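Local structure of botulinum neurotoxin type C1 (Clostridium botulinum, 3N7K) at residues I205-I210 and N225-T230. The protein probably binds gangliosides on nerve cells through this receptor-binding part of its heavy chain, helping the neurotoxin attach to its target neurons. Sequence-based numbering, arbitrary orientation.
Sequences IRDFYI and NSLQYT
Arg-206 reaches from a strand of the lectin-like (concanavalin-type) jelly-roll half of the receptor-binding domain to Leu-227, in the chain that leaves helix 217-226 for the trefoil half. The Arg-206 side chain is extended from CG to NE, which carries the guanidinium across to the carbonyl of Leu-227. NH1 is modelled only 2.4 Å from Leu-227 O; this hydrogen bond is very short and bent, 118° at the hydrogen, so its exact geometry is doubtful. The edge of the guanidinium also faces Gln-228 N, at 3.8 Å from NH1.

On the same arginine, NE makes a salt bridge with the neighbouring Asp-207, meeting OD2 at 2.9 Å on the anti side of the carboxylate and 29° out of its plane. This pairing probably steadies the rotation of the guanidinium, which also makes a cation-pi contact with Trp-78 of strand 72-81.

Leu-227 brings carbon against the two charged groups and also touches Trp-78. Its CD2 lies 3.6 Å from Arg-206 NH1, while CG sits 4.0 Å from Asp-207 OD2, the Asp-207 and Leu-227 side chains running past each other in opposite directions. Farther along the strand, Tyr-209 adds a looser touch, its OH 4.4 Å from Leu-227 CD1.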
# COMPACT_ATOMS: atom_id res chain seq x y z
N ILE A 205 -4.98 2.72 -11.66
CA ILE A 205 -3.70 2.74 -12.37
C ILE A 205 -3.10 4.14 -12.42
O ILE A 205 -3.83 5.14 -12.51
CB ILE A 205 -3.85 2.20 -13.81
CG1 ILE A 205 -4.37 0.75 -13.76
CG2 ILE A 205 -2.51 2.26 -14.56
CD1 ILE A 205 -3.46 -0.19 -13.04
N ARG A 206 -1.78 4.21 -12.37
CA ARG A 206 -1.07 5.48 -12.36
C ARG A 206 0.32 5.33 -12.94
O ARG A 206 1.06 4.40 -12.60
CB ARG A 206 -0.94 5.98 -10.93
CG ARG A 206 0.33 6.73 -10.71
CD ARG A 206 0.81 6.69 -9.30
NE ARG A 206 2.00 7.51 -9.19
CZ ARG A 206 2.77 7.61 -8.11
NH1 ARG A 206 3.84 8.40 -8.14
NH2 ARG A 206 2.47 6.93 -7.01
N ASP A 207 0.68 6.27 -13.82
CA ASP A 207 1.98 6.30 -14.48
C ASP A 207 2.40 4.97 -15.10
O ASP A 207 3.37 4.36 -14.65
CB ASP A 207 3.06 6.76 -13.52
CG ASP A 207 2.82 8.17 -13.01
OD1 ASP A 207 2.53 9.06 -13.84
OD2 ASP A 207 2.93 8.38 -11.78
N PHE A 208 1.67 4.54 -16.11
CA PHE A 208 1.98 3.31 -16.80
C PHE A 208 3.04 3.64 -17.85
O PHE A 208 2.80 4.47 -18.72
CB PHE A 208 0.74 2.73 -17.47
CG PHE A 208 1.01 1.46 -18.23
CD1 PHE A 208 0.99 0.24 -17.59
CD2 PHE A 208 1.30 1.50 -19.60
CE1 PHE A 208 1.24 -0.94 -18.30
CE2 PHE A 208 1.56 0.33 -20.31
CZ PHE A 208 1.53 -0.88 -19.67
N TYR A 209 4.20 3.00 -17.76
CA TYR A 209 5.29 3.25 -18.70
C TYR A 209 5.80 1.98 -19.37
O TYR A 209 5.60 0.87 -18.87
CB TYR A 209 6.49 3.88 -17.98
CG TYR A 209 6.25 5.16 -17.20
CD1 TYR A 209 7.25 5.67 -16.37
CD2 TYR A 209 5.03 5.85 -17.27
CE1 TYR A 209 7.06 6.81 -15.62
CE2 TYR A 209 4.82 7.01 -16.52
CZ TYR A 209 5.85 7.48 -15.69
OH TYR A 209 5.68 8.62 -14.92
N ILE A 210 6.47 2.17 -20.50
CA ILE A 210 7.09 1.08 -21.24
C ILE A 210 8.41 1.61 -21.79
O ILE A 210 8.45 2.70 -22.38
CB ILE A 210 6.21 0.59 -22.39
CG1 ILE A 210 4.83 0.19 -21.85
CG2 ILE A 210 6.89 -0.58 -23.09
CD1 ILE A 210 4.09 -0.88 -22.68
N ASN A 225 11.08 5.65 -6.73
CA ASN A 225 10.96 6.82 -5.88
C ASN A 225 10.70 8.06 -6.73
O ASN A 225 10.01 8.97 -6.30
CB ASN A 225 12.23 7.01 -5.06
CG ASN A 225 12.64 5.74 -4.31
OD1 ASN A 225 13.53 5.01 -4.75
ND2 ASN A 225 11.98 5.47 -3.19
N SER A 226 11.26 8.06 -7.93
CA SER A 226 11.12 9.15 -8.89
C SER A 226 9.77 9.85 -8.81
O SER A 226 9.68 11.09 -8.84
CB SER A 226 11.34 8.60 -10.31
OG SER A 226 10.97 9.54 -11.31
N LEU A 227 8.71 9.06 -8.72
CA LEU A 227 7.36 9.58 -8.62
C LEU A 227 6.74 8.98 -7.38
O LEU A 227 6.13 7.92 -7.44
CB LEU A 227 6.52 9.22 -9.86
CG LEU A 227 6.69 7.90 -10.64
CD1 LEU A 227 8.03 7.94 -11.32
CD2 LEU A 227 6.59 6.68 -9.75
N GLN A 228 6.90 9.66 -6.25
CA GLN A 228 6.37 9.18 -4.99
C GLN A 228 6.81 10.17 -3.94
O GLN A 228 7.96 10.60 -3.96
CB GLN A 228 6.97 7.81 -4.69
CG GLN A 228 6.20 6.94 -3.75
CD GLN A 228 6.89 5.60 -3.57
OE1 GLN A 228 7.36 5.00 -4.54
NE2 GLN A 228 6.94 5.12 -2.33
N TYR A 229 5.92 10.55 -3.04
CA TYR A 229 6.30 11.48 -2.00
C TYR A 229 6.69 10.67 -0.78
O TYR A 229 5.93 10.52 0.17
CB TYR A 229 5.17 12.45 -1.67
CG TYR A 229 4.95 13.46 -2.77
CD1 TYR A 229 4.11 13.17 -3.85
CD2 TYR A 229 5.64 14.67 -2.78
CE1 TYR A 229 3.98 14.06 -4.92
CE2 TYR A 229 5.52 15.56 -3.84
CZ TYR A 229 4.69 15.25 -4.90
OH TYR A 229 4.59 16.11 -5.97
N THR A 230 7.90 10.14 -0.87
CA THR A 230 8.50 9.31 0.16
C THR A 230 8.28 9.83 1.58
O THR A 230 8.13 9.05 2.53
CB THR A 230 10.01 9.16 -0.12
OG1 THR A 230 10.71 10.32 0.36
CG2 THR A 230 10.26 9.04 -1.63